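Local atomic coordinates of flagellar basal body rod modification protein (Helicobacter pylori 26695, PDB entry 4ZZF), a protein that is probably required for assembly of the bacterial flagellar hook, perhaps acting as a scaffold; this chain is a truncated form that includes its Ig-like domain. Residues A[39-49]-A[87-97]. Numbering follows the deposited sequence.
Sequences KGVPAIQILNE and NYKIKAEYNLD
The backbone oxygen of Lys39 is met by two groups: the amide of Leu96, with Leu96 N 3.0 Å from Lys39 O and above its carbonyl plane, and a water, probably donating, that accepts from Asn95 N. The side chain of Lys39 returns the grip. Bent at chi3 and chi4 (71° and 59°), it curls so that NZ reaches Leu96 O at 3.1 Å, while a second water bridges the same ammonium to Asp97 OD1. Asn95 itself turns elsewhere, its amide bonded to Asp36 N and Lys34 O.

Farther along, the strand 43-47 pairs antiparallel with the strand that carries Lys89 to Glu93. Ala43 with Glu93, Gln45 with Lys91 and Leu47 with Lys89 are the hydrogen-bonded pairs; Lys91 N to Gln45 O spans 2.9 Å and is almost straight, whereas Lys89 N to Leu47 O is weak. Alternate residues face the interior. There the CG2 methyls of Ile44 and Ile90 meet at 3.6 Å, and CG2 of Ile46 lies 3.8 Å from Tyr88 CB. Phe27, Leu29, Phe71 and Trp73 close over this side, as in the core of an Ig-like beta sandwich.

The other face, with Ala43, Gln45, Leu47, Lys89, Lys91 and Glu93, is mixed. Gln45 bends at chi2 (76°), leaning OE1 over the neighbouring strand to within 3.8 Å of Ala92 CA, and Lys89 NZ bonds Asn51 OD1. The chemistry thus differs by face: methyls and rings pack one side inside the domain, the other joins Ala43 and Leu47 to amide and charged groups that are more exposed, and backbone bonds set the register.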
loop_
_atom_site.group_PDB
_atom_site.type_symbol
_atom_site.label_atom_id
_atom_site.label_comp_id
_atom_site.label_asym_id
_atom_site.label_seq_id
_atom_site.Cartn_x
_atom_site.Cartn_y
_atom_site.Cartn_z
ATOM N N LYS A 39 32.710 7.452 11.062
ATOM C CA LYS A 39 31.763 8.130 11.931
ATOM C C LYS A 39 31.685 7.396 13.269
ATOM O O LYS A 39 30.872 6.490 13.449
ATOM C CB LYS A 39 30.385 8.219 11.252
ATOM C CG LYS A 39 30.342 9.208 10.079
ATOM C CD LYS A 39 29.047 9.136 9.254
ATOM C CE LYS A 39 27.841 9.695 9.997
ATOM N NZ LYS A 39 28.025 11.117 10.396
ATOM N N GLY A 40 32.547 7.796 14.201
ATOM C CA GLY A 40 32.700 7.097 15.462
ATOM C C GLY A 40 33.303 5.720 15.266
ATOM O O GLY A 40 33.954 5.465 14.254
ATOM N N VAL A 41 33.070 4.829 16.230
ATOM C CA VAL A 41 33.535 3.448 16.142
ATOM C C VAL A 41 32.343 2.472 16.148
ATOM O O VAL A 41 31.802 2.173 17.204
ATOM C CB VAL A 41 34.503 3.129 17.309
ATOM C CG1 VAL A 41 35.039 1.691 17.211
ATOM C CG2 VAL A 41 35.657 4.156 17.335
ATOM N N PRO A 42 31.922 1.986 14.964
ATOM C CA PRO A 42 30.724 1.139 14.895
ATOM C C PRO A 42 30.999 -0.270 15.399
ATOM O O PRO A 42 32.051 -0.839 15.128
ATOM C CB PRO A 42 30.391 1.118 13.405
ATOM C CG PRO A 42 31.741 1.213 12.741
ATOM C CD PRO A 42 32.537 2.163 13.636
ATOM N N ALA A 43 30.048 -0.840 16.118
ATOM C CA ALA A 43 30.259 -2.152 16.680
ATOM C C ALA A 43 28.943 -2.824 17.035
ATOM O O ALA A 43 27.943 -2.155 17.287
ATOM C CB ALA A 43 31.151 -2.045 17.916
ATOM N N ILE A 44 28.968 -4.151 17.052
ATOM C CA ILE A 44 27.909 -4.982 17.634
ATOM C C ILE A 44 28.159 -5.267 19.115
ATOM O O ILE A 44 29.284 -5.599 19.506
ATOM C CB ILE A 44 27.818 -6.333 16.905
ATOM C CG1 ILE A 44 27.472 -6.130 15.434
ATOM C CG2 ILE A 44 26.835 -7.265 17.600
ATOM C CD1 ILE A 44 27.700 -7.374 14.583
ATOM N N GLN A 45 27.129 -5.149 19.947
ATOM C CA GLN A 45 27.244 -5.586 21.336
ATOM C C GLN A 45 26.365 -6.820 21.585
ATOM O O GLN A 45 25.200 -6.857 21.172
ATOM C CB GLN A 45 26.853 -4.471 22.318
ATOM C CG GLN A 45 27.656 -3.176 22.205
ATOM C CD GLN A 45 27.248 -2.319 20.989
ATOM O OE1 GLN A 45 26.053 -2.132 20.710
ATOM N NE2 GLN A 45 28.244 -1.802 20.264
ATOM N N ILE A 46 26.922 -7.816 22.270
ATOM C CA ILE A 46 26.165 -8.990 22.688
ATOM C C ILE A 46 26.026 -9.032 24.207
ATOM O O ILE A 46 27.017 -9.075 24.931
ATOM C CB ILE A 46 26.821 -10.261 22.186
ATOM C CG1 ILE A 46 27.114 -10.122 20.686
ATOM C CG2 ILE A 46 25.930 -11.465 22.481
ATOM C CD1 ILE A 46 27.791 -11.324 20.055
ATOM N N LEU A 47 24.787 -9.014 24.684
ATOM C CA LEU A 47 24.503 -8.928 26.110
ATOM C C LEU A 47 23.821 -10.213 26.579
ATOM O O LEU A 47 23.117 -10.858 25.787
ATOM C CB LEU A 47 23.603 -7.726 26.414
ATOM C CG LEU A 47 24.128 -6.275 26.350
ATOM C CD1 LEU A 47 24.893 -5.988 25.096
ATOM C CD2 LEU A 47 22.965 -5.298 26.455
ATOM N N ASN A 48 24.015 -10.584 27.851
ATOM C CA ASN A 48 23.323 -11.749 28.395
ATOM C C ASN A 48 21.961 -11.336 28.936
ATOM O O ASN A 48 21.583 -10.161 28.832
ATOM C CB ASN A 48 24.164 -12.462 29.472
ATOM C CG ASN A 48 24.296 -11.672 30.780
ATOM O OD1 ASN A 48 23.540 -10.739 31.068
ATOM N ND2 ASN A 48 25.261 -12.083 31.598
ATOM N N GLU A 49 21.238 -12.284 29.538
ATOM C CA GLU A 49 19.864 -12.028 29.957
ATOM C C GLU A 49 19.762 -10.955 31.035
ATOM O O GLU A 49 18.689 -10.401 31.265
ATOM C CB GLU A 49 19.195 -13.323 30.432
ATOM C CG GLU A 49 18.414 -14.038 29.311
ATOM C CD GLU A 49 17.436 -13.109 28.557
ATOM O OE1 GLU A 49 16.597 -12.446 29.216
ATOM O OE2 GLU A 49 17.515 -13.028 27.303
ATOM N N ASN A 87 19.781 -17.264 26.138
ATOM C CA ASN A 87 19.425 -16.185 25.237
ATOM C C ASN A 87 20.340 -14.979 25.371
ATOM O O ASN A 87 20.510 -14.426 26.458
ATOM C CB ASN A 87 17.989 -15.727 25.466
ATOM C CG ASN A 87 17.171 -15.746 24.192
ATOM O OD1 ASN A 87 17.317 -16.651 23.369
ATOM N ND2 ASN A 87 16.401 -14.675 23.959
ATOM N N TYR A 88 20.915 -14.571 24.250
ATOM C CA TYR A 88 21.733 -13.367 24.199
ATOM C C TYR A 88 21.115 -12.274 23.329
ATOM O O TYR A 88 20.750 -12.510 22.173
ATOM C CB TYR A 88 23.122 -13.730 23.704
ATOM C CG TYR A 88 23.886 -14.461 24.765
ATOM C CD1 TYR A 88 23.707 -15.831 24.964
ATOM C CD2 TYR A 88 24.755 -13.781 25.600
ATOM C CE1 TYR A 88 24.401 -16.504 25.955
ATOM C CE2 TYR A 88 25.451 -14.436 26.594
ATOM C CZ TYR A 88 25.275 -15.796 26.769
ATOM O OH TYR A 88 25.974 -16.429 27.767
ATOM N N LYS A 89 20.990 -11.084 23.905
ATOM C CA LYS A 89 20.539 -9.896 23.176
ATOM C C LYS A 89 21.658 -9.329 22.310
ATOM O O LYS A 89 22.772 -9.090 22.790
ATOM C CB LYS A 89 20.049 -8.813 24.144
ATOM C CG LYS A 89 18.961 -9.273 25.083
ATOM C CD LYS A 89 18.664 -8.226 26.143
ATOM C CE LYS A 89 17.652 -8.740 27.167
ATOM N NZ LYS A 89 17.211 -7.678 28.126
ATOM N N ILE A 90 21.359 -9.103 21.038
ATOM C CA ILE A 90 22.343 -8.568 20.112
ATOM C C ILE A 90 21.871 -7.225 19.556
ATOM O O ILE A 90 20.751 -7.117 19.033
ATOM C CB ILE A 90 22.619 -9.546 18.960
ATOM C CG1 ILE A 90 23.101 -10.888 19.522
ATOM C CG2 ILE A 90 23.649 -8.960 18.011
ATOM C CD1 ILE A 90 23.368 -11.936 18.471
ATOM N N LYS A 91 22.713 -6.203 19.728
ATOM C CA LYS A 91 22.450 -4.835 19.278
ATOM C C LYS A 91 23.670 -4.316 18.537
ATOM O O LYS A 91 24.726 -4.952 18.546
ATOM C CB LYS A 91 22.155 -3.890 20.438
ATOM C CG LYS A 91 21.230 -4.433 21.482
ATOM C CD LYS A 91 20.827 -3.355 22.477
ATOM C CE LYS A 91 22.020 -2.748 23.185
ATOM N NZ LYS A 91 21.543 -1.998 24.396
ATOM N N ALA A 92 23.536 -3.149 17.919
ATOM C CA ALA A 92 24.660 -2.532 17.237
ATOM C C ALA A 92 24.537 -1.014 17.255
ATOM O O ALA A 92 23.444 -0.462 17.360
ATOM C CB ALA A 92 24.769 -3.036 15.797
ATOM N N GLU A 93 25.677 -0.355 17.142
ATOM C CA GLU A 93 25.734 1.090 17.034
ATOM C C GLU A 93 26.613 1.417 15.855
ATOM O O GLU A 93 27.635 0.766 15.664
ATOM C CB GLU A 93 26.290 1.712 18.309
ATOM C CG GLU A 93 25.318 1.674 19.467
ATOM C CD GLU A 93 25.717 2.632 20.558
ATOM O OE1 GLU A 93 26.910 2.602 20.944
ATOM O OE2 GLU A 93 24.858 3.438 20.994
ATOM N N TYR A 94 26.232 2.427 15.076
ATOM C CA TYR A 94 27.018 2.800 13.907
ATOM C C TYR A 94 26.658 4.217 13.462
ATOM O O TYR A 94 25.597 4.736 13.832
ATOM C CB TYR A 94 26.798 1.798 12.769
ATOM C CG TYR A 94 25.403 1.867 12.184
ATOM C CD1 TYR A 94 24.295 1.455 12.919
ATOM C CD2 TYR A 94 25.190 2.360 10.904
ATOM C CE1 TYR A 94 23.013 1.529 12.392
ATOM C CE2 TYR A 94 23.908 2.429 10.367
ATOM C CZ TYR A 94 22.828 2.021 11.115
ATOM O OH TYR A 94 21.553 2.104 10.591
ATOM N N ASN A 95 27.574 4.839 12.718
ATOM C CA ASN A 95 27.389 6.181 12.159
ATOM C C ASN A 95 27.122 7.241 13.207
ATOM O O ASN A 95 26.035 7.784 13.276
ATOM C CB ASN A 95 26.258 6.169 11.128
ATOM C CG ASN A 95 26.619 5.367 9.896
ATOM O OD1 ASN A 95 27.660 4.718 9.871
ATOM N ND2 ASN A 95 25.773 5.409 8.874
ATOM N N LEU A 96 28.127 7.520 14.025
ATOM C CA LEU A 96 28.046 8.561 15.042
ATOM C C LEU A 96 27.733 9.898 14.389
ATOM O O LEU A 96 28.367 10.271 13.398
ATOM C CB LEU A 96 29.361 8.642 15.816
ATOM C CG LEU A 96 29.599 9.851 16.713
ATOM C CD1 LEU A 96 28.670 9.786 17.910
ATOM C CD2 LEU A 96 31.057 9.903 17.169
ATOM N N ASP A 97 26.743 10.607 14.915
ATOM C CA ASP A 97 26.379 11.895 14.344
ATOM C C ASP A 97 27.131 13.045 15.030
ATOM O O ASP A 97 27.229 13.087 16.248
ATOM C CB ASP A 97 24.872 12.115 14.433
ATOM C CG ASP A 97 24.442 13.453 13.839
ATOM O OD1 ASP A 97 24.294 13.544 12.607
ATOM O OD2 ASP A 97 24.266 14.413 14.607
HETATM O O HOH W 1 30.147 4.203 12.217
HETATM O O HOH W 2 25.172 11.453 10.994
HETATM O O HOH W 3 22.031 -15.220 28.849
#